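Local coordinates for scarecrow-like protein 3 (Arabidopsis thaliana, PDB 6KPB), which probably acts as a transcription factor in plant development and binds IDD-type zinc finger proteins, among them JACKDAW/IDD10, at residues I57-T62 with N76-Q81; S353-S358 with L368-A373; L374-E379 with I467-R472; E132-R137 with R389-K394; H214-E219 with I225-N230. One frame throughout, in Å; residues are numbered along the deposited sequence.

In the fold
Contacts 1 and 5 lie on opposite sides of the chain's centre, about 53 Å apart between centres. Contact 1 comes first along the chain and joins two N-terminal helices. Contact 5 pairs a helix with a strand of the large mixed sheet. Contacts 2, 3 and 4 fill the middle. Contacts 2 and 3 share helix 360-381, with centres about 13 Å apart, and T370 meets R472 between them. Contact 4 brings in the next helix, 387-406, joined to contact 3 by packing of F375 and L378 on E393. Contacts 5 and 2 nest inside the loop that contact 4 closes, while contacts 3 and 4 interleave. Contact 3 thus ties helix 360-381 to the sheet.

Contact 1: I57-T62 with N76-Q81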
# COMPACT_ATOMS: atom_id res chain seq x y z
N ILE A 57 -9.47 26.77 3.50
CA ILE A 57 -9.07 27.04 4.88
C ILE A 57 -10.29 27.04 5.80
O ILE A 57 -10.29 26.40 6.85
CB ILE A 57 -8.32 28.38 4.97
CG1 ILE A 57 -7.31 28.51 3.83
CG2 ILE A 57 -7.62 28.51 6.31
CD1 ILE A 57 -6.56 29.82 3.84
N HIS A 58 -11.34 27.76 5.40
CA HIS A 58 -12.57 27.78 6.17
C HIS A 58 -13.11 26.37 6.39
O HIS A 58 -13.50 26.02 7.51
CB HIS A 58 -13.61 28.66 5.47
CG HIS A 58 -14.90 28.79 6.21
ND1 HIS A 58 -15.01 29.48 7.40
CD2 HIS A 58 -16.14 28.32 5.94
CE1 HIS A 58 -16.26 29.43 7.82
NE2 HIS A 58 -16.97 28.73 6.95
N LEU A 59 -13.13 25.54 5.34
CA LEU A 59 -13.58 24.16 5.49
C LEU A 59 -12.76 23.41 6.53
O LEU A 59 -13.31 22.66 7.34
CB LEU A 59 -13.53 23.45 4.14
CG LEU A 59 -14.77 23.40 3.25
CD1 LEU A 59 -14.40 23.54 1.79
CD2 LEU A 59 -15.53 22.10 3.48
N LEU A 60 -11.44 23.61 6.52
CA LEU A 60 -10.58 22.88 7.46
C LEU A 60 -10.91 23.26 8.90
O LEU A 60 -11.10 22.38 9.75
CB LEU A 60 -9.11 23.16 7.15
CG LEU A 60 -8.57 22.55 5.86
CD1 LEU A 60 -7.14 23.00 5.58
CD2 LEU A 60 -8.65 21.03 5.91
N LEU A 61 -10.99 24.56 9.19
CA LEU A 61 -11.34 24.99 10.54
C LEU A 61 -12.76 24.59 10.89
O LEU A 61 -13.03 24.15 12.02
CB LEU A 61 -11.16 26.50 10.67
CG LEU A 61 -9.75 27.03 10.97
CD1 LEU A 61 -8.87 27.01 9.73
CD2 LEU A 61 -9.84 28.44 11.54
N THR A 62 -13.69 24.73 9.94
CA THR A 62 -15.08 24.36 10.20
C THR A 62 -15.21 22.88 10.50
O THR A 62 -15.79 22.48 11.52
CB THR A 62 -15.96 24.74 9.00
OG1 THR A 62 -15.61 26.04 8.54
CG2 THR A 62 -17.43 24.72 9.40
N ASN A 76 -19.06 15.09 7.96
CA ASN A 76 -19.08 14.42 6.66
C ASN A 76 -19.38 15.39 5.53
O ASN A 76 -18.77 15.32 4.46
CB ASN A 76 -20.09 13.28 6.68
CG ASN A 76 -20.36 12.72 5.30
OD1 ASN A 76 -19.63 11.87 4.80
ND2 ASN A 76 -21.42 13.21 4.66
N ALA A 77 -20.33 16.31 5.76
CA ALA A 77 -20.65 17.30 4.73
C ALA A 77 -19.46 18.20 4.45
O ALA A 77 -19.20 18.55 3.29
CB ALA A 77 -21.87 18.12 5.16
N ALA A 78 -18.73 18.60 5.49
CA ALA A 78 -17.54 19.41 5.29
C ALA A 78 -16.45 18.62 4.56
O ALA A 78 -15.73 19.18 3.72
CB ALA A 78 -17.02 19.92 6.64
N LEU A 79 -16.33 17.33 4.87
CA LEU A 79 -15.34 16.50 4.18
C LEU A 79 -15.71 16.29 2.72
O LEU A 79 -14.82 16.21 1.86
CB LEU A 79 -15.20 15.15 4.90
CG LEU A 79 -14.53 15.18 6.28
CD1 LEU A 79 -14.48 13.78 6.87
CD2 LEU A 79 -13.14 15.79 6.19
N GLU A 80 -17.01 16.20 2.42
CA GLU A 80 -17.45 16.06 1.04
C GLU A 80 -17.01 17.25 0.20
O GLU A 80 -16.55 17.09 -0.94
CB GLU A 80 -18.97 15.89 0.99
CG GLU A 80 -19.56 15.86 -0.42
CD GLU A 80 -19.71 14.46 -0.97
OE1 GLU A 80 -19.33 14.23 -2.14
OE2 GLU A 80 -20.20 13.58 -0.23
N GLN A 81 -17.14 18.46 0.74
CA GLN A 81 -16.71 19.65 0.02
C GLN A 81 -15.20 19.66 -0.19
O GLN A 81 -14.72 20.02 -1.27
CB GLN A 81 -17.15 20.91 0.78
CG GLN A 81 -18.64 21.00 1.04
CD GLN A 81 -19.25 22.26 0.47
OE1 GLN A 81 -18.97 22.64 -0.67
NE2 GLN A 81 -20.09 22.92 1.26
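L59 meets helix 72-85 with the two branches at its tip. L59 CD2 lies 3.4 Å from Q81 CB, and L59 CD1 is 3.9 Å from that same Q81 CB. The side chains of L59 and Q81 cross at about a right angle. CD2 of L59 also faces the methyl of A78, at 4.1 Å from A78 CB. The contact is apolar, between branched methyls and the first carbons of two small or bent side chains. L59 CD2 is modelled very close to A78 O, and both torsions of L59 lie far from staggered values. The exact placing of this branch is therefore doubtful. The small A78 lets the backbones come near each other, with 6.2 Å between L59 CA and A78 CA. Q81 offers only its inner part. Its CG is anti to the carbonyl carbon (chi1 -57°), and the chain then bends, so the amide end leads away from L59. L82 extends the apolar patch, touching both L59 and L60. On the far side, E80 makes a salt bridge to K117 of the second subunit. The two segments form a helical hairpin, running in roughly opposite directions within the predicted leucine repeat I. Helix 92-109 packs against L60 and L79, and helix 360-381 against L60 and L61.

Contact 2: S353-S358 with L368-A373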
# COMPACT_ATOMS: atom_id res chain seq x y z
N SER A 353 8.56 24.57 15.77
CA SER A 353 7.16 24.94 15.67
C SER A 353 6.40 24.34 16.84
O SER A 353 6.72 23.24 17.31
CB SER A 353 6.54 24.47 14.35
OG SER A 353 7.24 24.99 13.24
N ASP A 354 5.40 25.07 17.33
CA ASP A 354 4.54 24.57 18.40
C ASP A 354 3.45 23.71 17.78
O ASP A 354 2.38 24.18 17.43
CB ASP A 354 3.96 25.72 19.21
CG ASP A 354 3.22 25.24 20.45
OD1 ASP A 354 3.22 24.02 20.72
OD2 ASP A 354 2.64 26.09 21.16
N HIS A 355 3.75 22.41 17.64
CA HIS A 355 2.78 21.43 17.16
C HIS A 355 2.34 20.47 18.25
O HIS A 355 1.76 19.42 17.95
CB HIS A 355 3.37 20.66 15.98
CG HIS A 355 3.62 21.49 14.76
ND1 HIS A 355 4.39 21.07 13.71
CD2 HIS A 355 3.19 22.74 14.44
CE1 HIS A 355 4.43 22.01 12.78
NE2 HIS A 355 3.70 23.03 13.20
N ASN A 356 2.60 20.81 19.52
CA ASN A 356 2.23 19.97 20.65
C ASN A 356 1.17 20.63 21.52
O ASN A 356 1.07 20.35 22.72
CB ASN A 356 3.47 19.63 21.49
CG ASN A 356 3.27 18.40 22.36
OD1 ASN A 356 2.46 17.53 22.04
ND2 ASN A 356 4.01 18.33 23.45
N GLY A 357 0.37 21.51 20.93
CA GLY A 357 -0.70 22.17 21.65
C GLY A 357 -1.69 21.18 22.23
O GLY A 357 -1.78 20.03 21.81
N SER A 358 -2.43 21.66 23.23
CA SER A 358 -3.33 20.79 23.98
C SER A 358 -4.52 20.34 23.12
O SER A 358 -4.86 19.15 23.09
CB SER A 358 -3.81 21.50 25.24
OG SER A 358 -4.44 22.73 24.92
N LEU A 368 -0.90 24.35 10.10
CA LEU A 368 -1.28 24.90 8.80
C LEU A 368 -0.28 25.95 8.33
O LEU A 368 0.10 25.97 7.15
CB LEU A 368 -2.69 25.50 8.87
CG LEU A 368 -3.86 24.56 8.60
CD1 LEU A 368 -5.19 25.28 8.77
CD2 LEU A 368 -3.75 23.96 7.20
N TYR A 369 0.18 26.81 9.24
CA TYR A 369 1.15 27.83 8.87
C TYR A 369 2.52 27.23 8.57
O TYR A 369 3.19 27.64 7.62
CB TYR A 369 1.26 28.89 9.97
CG TYR A 369 0.15 29.91 9.94
CD1 TYR A 369 0.27 31.08 9.20
CD2 TYR A 369 -1.02 29.72 10.67
CE1 TYR A 369 -0.74 32.02 9.17
CE2 TYR A 369 -2.04 30.65 10.65
CZ TYR A 369 -1.89 31.80 9.90
OH TYR A 369 -2.91 32.73 9.88
N THR A 370 2.94 26.25 9.37
CA THR A 370 4.26 25.65 9.18
C THR A 370 4.35 24.94 7.84
O THR A 370 5.27 25.18 7.05
CB THR A 370 4.58 24.69 10.33
OG1 THR A 370 4.59 25.40 11.57
CG2 THR A 370 5.94 24.04 10.11
N TYR A 371 3.40 24.05 7.56
CA TYR A 371 3.47 23.26 6.34
C TYR A 371 3.04 24.04 5.11
O TYR A 371 3.39 23.63 3.99
CB TYR A 371 2.62 21.99 6.50
CG TYR A 371 3.24 21.02 7.47
CD1 TYR A 371 4.24 20.13 7.07
CD2 TYR A 371 2.86 21.00 8.81
CE1 TYR A 371 4.82 19.25 7.96
CE2 TYR A 371 3.44 20.13 9.70
CZ TYR A 371 4.42 19.25 9.28
OH TYR A 371 4.99 18.38 10.17
N ALA A 372 2.32 25.15 5.27
CA ALA A 372 2.11 26.04 4.14
C ALA A 372 3.43 26.61 3.65
O ALA A 372 3.65 26.77 2.45
CB ALA A 372 1.15 27.17 4.52
N ALA A 373 4.34 26.91 4.59
CA ALA A 373 5.67 27.38 4.21
C ALA A 373 6.47 26.26 3.54
O ALA A 373 7.09 26.47 2.50
CB ALA A 373 6.40 27.91 5.44
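T370 OG1 hydrogen-bonds two side chains of the 353-358 loop, H355 NE2 at 3.0 Å and S353 OG at 3.2 Å. Either partner could be the donor in each pair. R472 NH2 also bonds T370 OG1, so a buried hydroxyl is satisfied from several directions. The torsion of T370 (chi1 -61°) sets OG1 anti to the carbonyl carbon and turns the hydroxyl to the loop. The hydroxyl meets the H355 ring at its edge, near the ring plane. T370 CB lies at that edge too, 3.4 Å from H355 NE2. The other ring nitrogen, H355 ND1, is bonded to H416 ND1. With both nitrogens engaged, the rotation of the imidazole is fixed. S353 CB covers one face of this ring, 3.4 Å above the plane and offset toward the rim. Farther out, Y371 CE2 comes within 3.7 Å of H355 CE1. The planes of these two rings are only 22° apart, but the rings are displaced and hardly stack. The phenol end of Y371 is held elsewhere, by E400. Helix 387-406 packs on both rings through I404. D354 is the centre of an inverse gamma turn, which bends the loop between S353 and H355. The arrangement is a strand-to-helix connection of an alpha/beta fold, in which the loop after strand 345-351 turns back onto helix 360-381.

Contact 3: L374-E379 with I467-R472; sequences LFDCLE and ICWQDR
W469 reaches from its strand to C377 and D376 on helix 360-381. W469 CB is 4.0 Å from C377 SG. With CG anti to the backbone N (chi1 167°), the indole extends toward the helix. The sulfur of C377 lies over one face of the five-membered ring of W469, with SG 3.5 Å from its centroid and 20° off the normal. W469 CD2 is the ring atom nearest the sulfur, at 3.3 Å from C377 SG. This is a Cys sulfur-aromatic contact. The opposite face carries Q470 CG. W469 and Q470 begin a type II' turn that ends at R472 and links antiparallel strands 464-469 and 472-482 as a beta hairpin. The hairpin, in the predicted SAW region, is thereby packed on a helix of the predicted PFYRE region. Farther along the indole, W469 NE1 is 3.8 Å from D376 CB. D376 OD2 hydrogen-bonds a polar side chain of the bound peptide. C377 CB stands 4.1 Å above the centroid of the six-membered ring of W469, almost exactly on the normal, as a CH-pi contact. Replacing W469 by alanine is likely to open a gap beneath C377 and strip its sulfur of the aromatic face. At the far end, W469 CZ2 is 3.8 Å and W469 CH2 4.0 Å from C377 CA.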
# COMPACT_ATOMS: atom_id res chain seq x y z
N LEU A 374 6.46 25.07 4.14
CA LEU A 374 7.21 23.95 3.57
C LEU A 374 6.68 23.58 2.19
O LEU A 374 7.46 23.35 1.26
CB LEU A 374 7.16 22.75 4.51
CG LEU A 374 8.06 22.84 5.74
CD1 LEU A 374 7.68 21.79 6.77
CD2 LEU A 374 9.52 22.69 5.34
N PHE A 375 5.35 23.52 2.04
CA PHE A 375 4.77 23.29 0.72
C PHE A 375 5.01 24.46 -0.22
O PHE A 375 4.90 24.28 -1.44
CB PHE A 375 3.27 23.02 0.85
CG PHE A 375 2.92 21.60 1.19
CD1 PHE A 375 3.32 21.05 2.40
CD2 PHE A 375 2.19 20.82 0.31
CE1 PHE A 375 3.00 19.74 2.72
CE2 PHE A 375 1.87 19.51 0.62
CZ PHE A 375 2.27 18.97 1.83
N ASP A 376 5.33 25.64 0.30
CA ASP A 376 5.56 26.79 -0.56
C ASP A 376 6.91 26.70 -1.25
O ASP A 376 7.04 27.08 -2.42
CB ASP A 376 5.44 28.08 0.26
CG ASP A 376 5.08 29.29 -0.60
OD1 ASP A 376 5.61 29.41 -1.72
OD2 ASP A 376 4.26 30.11 -0.14
N CYS A 377 7.93 26.21 -0.54
CA CYS A 377 9.25 26.03 -1.15
C CYS A 377 9.15 25.17 -2.41
O CYS A 377 9.63 25.56 -3.48
CB CYS A 377 10.22 25.38 -0.16
SG CYS A 377 10.09 25.94 1.55
N LEU A 378 8.52 24.00 -2.29
CA LEU A 378 8.41 23.09 -3.42
C LEU A 378 7.65 23.74 -4.58
O LEU A 378 7.97 23.50 -5.75
CB LEU A 378 7.73 21.80 -2.99
CG LEU A 378 8.55 20.94 -2.03
CD1 LEU A 378 7.71 19.81 -1.45
CD2 LEU A 378 9.77 20.38 -2.74
N GLU A 379 6.64 24.55 -4.26
CA GLU A 379 5.85 25.18 -5.32
C GLU A 379 6.68 26.18 -6.12
O GLU A 379 6.54 26.27 -7.34
CB GLU A 379 4.62 25.86 -4.72
CG GLU A 379 3.76 26.62 -5.72
CD GLU A 379 3.14 25.71 -6.78
OE1 GLU A 379 2.84 26.20 -7.88
OE2 GLU A 379 2.95 24.51 -6.49
N ILE A 467 16.70 27.71 11.11
CA ILE A 467 16.57 27.66 9.65
C ILE A 467 15.15 28.08 9.29
O ILE A 467 14.18 27.42 9.68
CB ILE A 467 16.89 26.27 9.11
CG1 ILE A 467 18.24 25.78 9.65
CG2 ILE A 467 16.91 26.28 7.59
CD1 ILE A 467 18.58 24.36 9.26
N CYS A 468 15.02 29.17 8.55
CA CYS A 468 13.73 29.73 8.18
C CYS A 468 13.52 29.66 6.68
O CYS A 468 14.47 29.71 5.89
CB CYS A 468 13.61 31.19 8.64
SG CYS A 468 13.84 31.47 10.40
N TRP A 469 12.25 29.54 6.29
CA TRP A 469 11.81 29.80 4.92
C TRP A 469 11.05 31.12 4.93
O TRP A 469 10.06 31.25 5.65
CB TRP A 469 10.93 28.67 4.38
CG TRP A 469 10.23 29.04 3.11
CD1 TRP A 469 8.91 29.37 2.97
CD2 TRP A 469 10.80 29.13 1.81
NE1 TRP A 469 8.63 29.66 1.66
CE2 TRP A 469 9.78 29.52 0.92
CE3 TRP A 469 12.09 28.92 1.30
CZ2 TRP A 469 9.99 29.70 -0.44
CZ3 TRP A 469 12.30 29.10 -0.06
CH2 TRP A 469 11.26 29.48 -0.91
N GLN A 470 11.53 32.08 4.14
CA GLN A 470 11.06 33.46 4.23
C GLN A 470 11.20 33.94 5.67
O GLN A 470 12.32 34.05 6.18
CB GLN A 470 9.61 33.58 3.75
CG GLN A 470 9.34 32.96 2.38
CD GLN A 470 9.96 33.75 1.24
OE1 GLN A 470 11.18 33.82 1.10
NE2 GLN A 470 9.11 34.34 0.40
N ASP A 471 10.09 34.21 6.34
CA ASP A 471 10.09 34.61 7.74
C ASP A 471 9.64 33.50 8.68
O ASP A 471 9.62 33.71 9.90
CB ASP A 471 9.21 35.84 7.95
CG ASP A 471 9.84 37.11 7.42
OD1 ASP A 471 10.98 37.05 6.91
OD2 ASP A 471 9.20 38.18 7.52
N ARG A 472 9.29 32.33 8.15
CA ARG A 472 8.72 31.26 8.97
C ARG A 472 9.82 30.35 9.50
O ARG A 472 10.56 29.77 8.69
CB ARG A 472 7.72 30.45 8.15
CG ARG A 472 7.00 29.38 8.95
CD ARG A 472 5.98 30.01 9.90
NE ARG A 472 5.36 29.01 10.76
CZ ARG A 472 4.32 29.25 11.56
NH1 ARG A 472 3.78 30.47 11.59
NH2 ARG A 472 3.82 28.29 12.31

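Contact 4: E132-R137 with R389-K394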
# COMPACT_ATOMS: atom_id res chain seq x y z
N GLU A 132 11.38 4.21 1.46
CA GLU A 132 11.65 5.11 2.58
C GLU A 132 13.06 5.69 2.49
O GLU A 132 13.27 6.87 2.79
CB GLU A 132 11.44 4.38 3.91
CG GLU A 132 9.98 4.10 4.22
CD GLU A 132 9.79 3.17 5.40
OE1 GLU A 132 10.78 2.51 5.81
OE2 GLU A 132 8.66 3.08 5.92
N ILE A 133 14.03 4.88 2.07
CA ILE A 133 15.37 5.41 1.81
C ILE A 133 15.32 6.45 0.70
O ILE A 133 15.97 7.50 0.78
CB ILE A 133 16.34 4.27 1.46
CG1 ILE A 133 16.53 3.32 2.65
CG2 ILE A 133 17.68 4.83 1.01
CD1 ILE A 133 17.48 2.18 2.36
N HIS A 134 14.51 6.19 -0.33
CA HIS A 134 14.43 7.10 -1.46
C HIS A 134 13.87 8.46 -1.05
O HIS A 134 14.40 9.50 -1.45
CB HIS A 134 13.57 6.48 -2.57
CG HIS A 134 13.44 7.34 -3.79
ND1 HIS A 134 14.53 7.78 -4.51
CD2 HIS A 134 12.35 7.83 -4.42
CE1 HIS A 134 14.12 8.51 -5.53
NE2 HIS A 134 12.80 8.56 -5.49
N VAL A 135 12.81 8.47 -0.24
CA VAL A 135 12.21 9.75 0.14
C VAL A 135 13.12 10.53 1.07
O VAL A 135 13.14 11.77 1.03
CB VAL A 135 10.81 9.52 0.74
CG1 VAL A 135 10.89 8.84 2.10
CG2 VAL A 135 10.05 10.84 0.84
N ARG A 136 13.90 9.84 1.92
CA ARG A 136 14.86 10.55 2.77
C ARG A 136 15.97 11.17 1.93
O ARG A 136 16.44 12.27 2.24
CB ARG A 136 15.45 9.60 3.81
CG ARG A 136 14.44 9.07 4.81
CD ARG A 136 15.13 8.40 5.99
NE ARG A 136 14.29 7.39 6.61
CZ ARG A 136 14.42 6.08 6.41
NH1 ARG A 136 15.37 5.63 5.60
NH2 ARG A 136 13.60 5.23 7.01
N ARG A 137 16.41 10.48 0.88
CA ARG A 137 17.39 11.06 -0.03
C ARG A 137 16.83 12.31 -0.69
O ARG A 137 17.54 13.31 -0.86
CB ARG A 137 17.82 10.03 -1.07
CG ARG A 137 19.15 10.33 -1.76
CD ARG A 137 18.98 11.22 -2.99
NE ARG A 137 18.48 10.48 -4.15
CZ ARG A 137 18.11 11.05 -5.29
NH1 ARG A 137 18.16 12.36 -5.43
NH2 ARG A 137 17.68 10.29 -6.30
N ARG A 389 8.45 15.55 -5.81
CA ARG A 389 7.73 16.48 -4.94
C ARG A 389 6.56 15.79 -4.25
O ARG A 389 6.34 15.98 -3.05
CB ARG A 389 7.25 17.67 -5.76
CG ARG A 389 6.28 18.59 -5.05
CD ARG A 389 5.95 19.79 -5.93
NE ARG A 389 4.89 20.62 -5.37
CZ ARG A 389 4.46 21.75 -5.92
NH1 ARG A 389 3.49 22.44 -5.35
NH2 ARG A 389 5.01 22.18 -7.05
N ILE A 390 5.81 14.97 -4.99
CA ILE A 390 4.65 14.30 -4.41
C ILE A 390 5.09 13.31 -3.34
O ILE A 390 4.46 13.20 -2.28
CB ILE A 390 3.81 13.62 -5.51
CG1 ILE A 390 3.32 14.67 -6.51
CG2 ILE A 390 2.64 12.87 -4.90
CD1 ILE A 390 2.38 14.10 -7.56
N LYS A 391 6.17 12.56 -3.60
CA LYS A 391 6.67 11.62 -2.60
C LYS A 391 7.01 12.32 -1.30
O LYS A 391 6.63 11.87 -0.21
CB LYS A 391 7.90 10.88 -3.14
CG LYS A 391 7.60 9.77 -4.13
CD LYS A 391 8.62 8.65 -3.99
CE LYS A 391 8.80 7.90 -5.30
NZ LYS A 391 9.43 8.76 -6.34
N VAL A 392 7.74 13.44 -1.38
CA VAL A 392 8.09 14.19 -0.18
C VAL A 392 6.84 14.73 0.49
O VAL A 392 6.67 14.62 1.71
CB VAL A 392 9.09 15.32 -0.53
CG1 VAL A 392 9.25 16.27 0.65
CG2 VAL A 392 10.43 14.73 -0.93
N GLU A 393 5.94 15.32 -0.30
CA GLU A 393 4.73 15.92 0.26
C GLU A 393 3.85 14.87 0.94
O GLU A 393 3.24 15.15 1.98
CB GLU A 393 3.96 16.65 -0.83
CG GLU A 393 4.60 17.97 -1.25
CD GLU A 393 3.97 18.55 -2.50
OE1 GLU A 393 3.23 17.82 -3.20
OE2 GLU A 393 4.21 19.75 -2.79
N LYS A 394 3.79 13.66 0.38
CA LYS A 394 2.95 12.61 0.95
C LYS A 394 3.67 11.81 2.04
O LYS A 394 3.21 11.75 3.18
CB LYS A 394 2.49 11.68 -0.12
CG LYS A 394 2.19 10.30 0.39
CD LYS A 394 0.94 9.73 -0.20
CE LYS A 394 0.07 9.17 0.90
NZ LYS A 394 -0.82 8.11 0.40
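V135 and H134 meet K391 and V392 where two helices cross almost at right angles. The axes of the segments pass 9.5 Å apart at 101°. Helix 129-142 is joined here to helix 387-406, far away in sequence. The apolar part centres on V135. Its CG2 is anti to the backbone N and reaches into the crossing, where V135 CG2 lies 4.3 Å from V392 CG2. The same methyl, V135 CG2, rests on the backbone at K391 O, 3.7 Å away. M395 and L396 continue this packing beside V135, and F143 lies against V392. The mixed part is H134 with K391, whose side chains cross at about a right angle. K391 CE lies at the edge of the imidazole, in its plane, 3.7 Å from H134 CD2. K391 NZ is 3.5 Å from H134 NE2. In the charged part, R389 and E393 form a salt bridge within helix 387-406, and E393 also pairs with R95 of helix 92-109. R389 NE gives E393 OE2 a straight bond of 2.8 Å that arrives 37° out of the carboxylate plane.

Contact 5: H214-E219 with I225-N230; sequences HRLIEE and IPFQFN
L216 packs closely on F227, with L216 CB 3.7 Å from F227 CZ. CD1 of L216 reaches farther along the strand, to 4.0 Å from F229 CD2. L216 is buried and stands obliquely to both rings. Each phenylalanine has CG anti to its backbone N, which sends the ring from the strand toward the helix. The looser side is at I217, which is exposed. I217 CG1 comes to 4.0 Å from F227 CE2, and the two side chains meet at about a right angle. The CE2-CZ end of the F227 ring thus meets both a buried leucine and an exposed isoleucine. A serine at F227 would probably open a gap under the helix and leave L216 CB and I217 CG1 without their aromatic partner. L181 of helix 178-189 also packs on L216, and A220 of helix 206-223 touches F227. M212 and A213 extend the packing over F229. The axes of segments 214-219 and 227-230 run at 172°, almost opposite, and pass 8.9 Å apart. Strand 227-233 pairs in parallel with strand 196-203, and helix 206-223 connects them. This is the beta-alpha-beta crossover of a Rossmann-like fold, with the helix packed on the sheet.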
# COMPACT_ATOMS: atom_id res chain seq x y z
N HIS A 214 28.61 0.06 5.04
CA HIS A 214 29.40 -0.19 3.84
C HIS A 214 30.03 1.09 3.31
O HIS A 214 31.21 1.10 2.93
CB HIS A 214 28.53 -0.84 2.76
CG HIS A 214 29.22 -1.01 1.45
ND1 HIS A 214 29.15 -0.06 0.44
CD2 HIS A 214 30.00 -2.01 0.97
CE1 HIS A 214 29.86 -0.48 -0.60
NE2 HIS A 214 30.38 -1.65 -0.30
N ARG A 215 29.27 2.18 3.28
CA ARG A 215 29.79 3.42 2.72
C ARG A 215 30.84 4.05 3.63
O ARG A 215 31.82 4.60 3.15
CB ARG A 215 28.65 4.42 2.47
CG ARG A 215 28.98 5.50 1.47
CD ARG A 215 27.98 5.52 0.32
NE ARG A 215 27.87 6.84 -0.29
CZ ARG A 215 26.93 7.73 0.01
NH1 ARG A 215 26.01 7.44 0.91
NH2 ARG A 215 26.91 8.91 -0.60
N LEU A 216 30.64 3.97 4.95
CA LEU A 216 31.59 4.58 5.87
C LEU A 216 32.90 3.81 5.91
O LEU A 216 33.98 4.41 5.90
CB LEU A 216 30.97 4.68 7.27
CG LEU A 216 29.76 5.61 7.41
CD1 LEU A 216 29.40 5.81 8.87
CD2 LEU A 216 30.02 6.94 6.72
N ILE A 217 32.83 2.47 5.96
CA ILE A 217 34.06 1.67 5.96
C ILE A 217 34.81 1.86 4.65
O ILE A 217 36.05 1.94 4.63
CB ILE A 217 33.73 0.19 6.21
CG1 ILE A 217 33.10 -0.00 7.59
CG2 ILE A 217 34.99 -0.67 6.09
CD1 ILE A 217 32.78 -1.45 7.92
N GLU A 218 34.08 1.94 3.54
CA GLU A 218 34.72 2.12 2.24
C GLU A 218 35.48 3.44 2.17
O GLU A 218 36.60 3.50 1.65
CB GLU A 218 33.68 2.05 1.13
CG GLU A 218 34.25 2.03 -0.28
CD GLU A 218 33.18 2.13 -1.34
OE1 GLU A 218 32.17 2.82 -1.11
OE2 GLU A 218 33.34 1.50 -2.41
N GLU A 219 34.89 4.51 2.71
CA GLU A 219 35.56 5.81 2.68
C GLU A 219 36.71 5.85 3.67
O GLU A 219 37.79 6.38 3.36
CB GLU A 219 34.56 6.93 2.97
CG GLU A 219 35.12 8.33 2.80
CD GLU A 219 35.44 8.67 1.35
OE1 GLU A 219 34.93 7.99 0.44
OE2 GLU A 219 36.22 9.63 1.12
N ILE A 225 41.96 5.94 7.71
CA ILE A 225 41.56 6.35 9.05
C ILE A 225 41.22 5.09 9.85
O ILE A 225 40.41 4.28 9.38
CB ILE A 225 40.35 7.30 9.02
CG1 ILE A 225 40.80 8.73 8.70
CG2 ILE A 225 39.60 7.26 10.34
CD1 ILE A 225 39.69 9.77 8.81
N PRO A 226 41.82 4.89 11.03
CA PRO A 226 41.36 3.79 11.90
C PRO A 226 39.93 4.05 12.35
O PRO A 226 39.67 5.01 13.09
CB PRO A 226 42.35 3.83 13.07
CG PRO A 226 42.86 5.24 13.08
CD PRO A 226 42.89 5.69 11.65
N PHE A 227 39.00 3.23 11.89
CA PHE A 227 37.58 3.53 12.04
C PHE A 227 36.82 2.26 12.37
O PHE A 227 37.12 1.18 11.84
CB PHE A 227 37.04 4.18 10.76
CG PHE A 227 35.54 4.21 10.68
CD1 PHE A 227 34.81 5.12 11.42
CD2 PHE A 227 34.86 3.34 9.84
CE1 PHE A 227 33.42 5.16 11.34
CE2 PHE A 227 33.48 3.37 9.75
CZ PHE A 227 32.76 4.28 10.50
N GLN A 228 35.83 2.39 13.24
CA GLN A 228 34.97 1.28 13.63
C GLN A 228 33.53 1.74 13.63
O GLN A 228 33.21 2.82 14.15
CB GLN A 228 35.36 0.73 15.01
CG GLN A 228 34.61 -0.54 15.40
CD GLN A 228 35.17 -1.17 16.66
OE1 GLN A 228 36.10 -0.64 17.27
NE2 GLN A 228 34.61 -2.30 17.06
N PHE A 229 32.65 0.94 13.03
CA PHE A 229 31.22 1.21 13.01
C PHE A 229 30.51 -0.01 13.57
O PHE A 229 30.61 -1.11 13.01
CB PHE A 229 30.73 1.51 11.59
CG PHE A 229 29.24 1.74 11.50
CD1 PHE A 229 28.38 0.68 11.27
CD2 PHE A 229 28.71 3.01 11.62
CE1 PHE A 229 27.02 0.88 11.19
CE2 PHE A 229 27.35 3.22 11.53
CZ PHE A 229 26.50 2.15 11.31
N ASN A 230 29.80 0.18 14.68
CA ASN A 230 28.97 -0.88 15.24
C ASN A 230 27.51 -0.49 15.13
O ASN A 230 27.09 0.53 15.71
CB ASN A 230 29.35 -1.16 16.70
CG ASN A 230 29.30 0.07 17.58
OD1 ASN A 230 29.45 1.20 17.10
ND2 ASN A 230 29.09 -0.13 18.88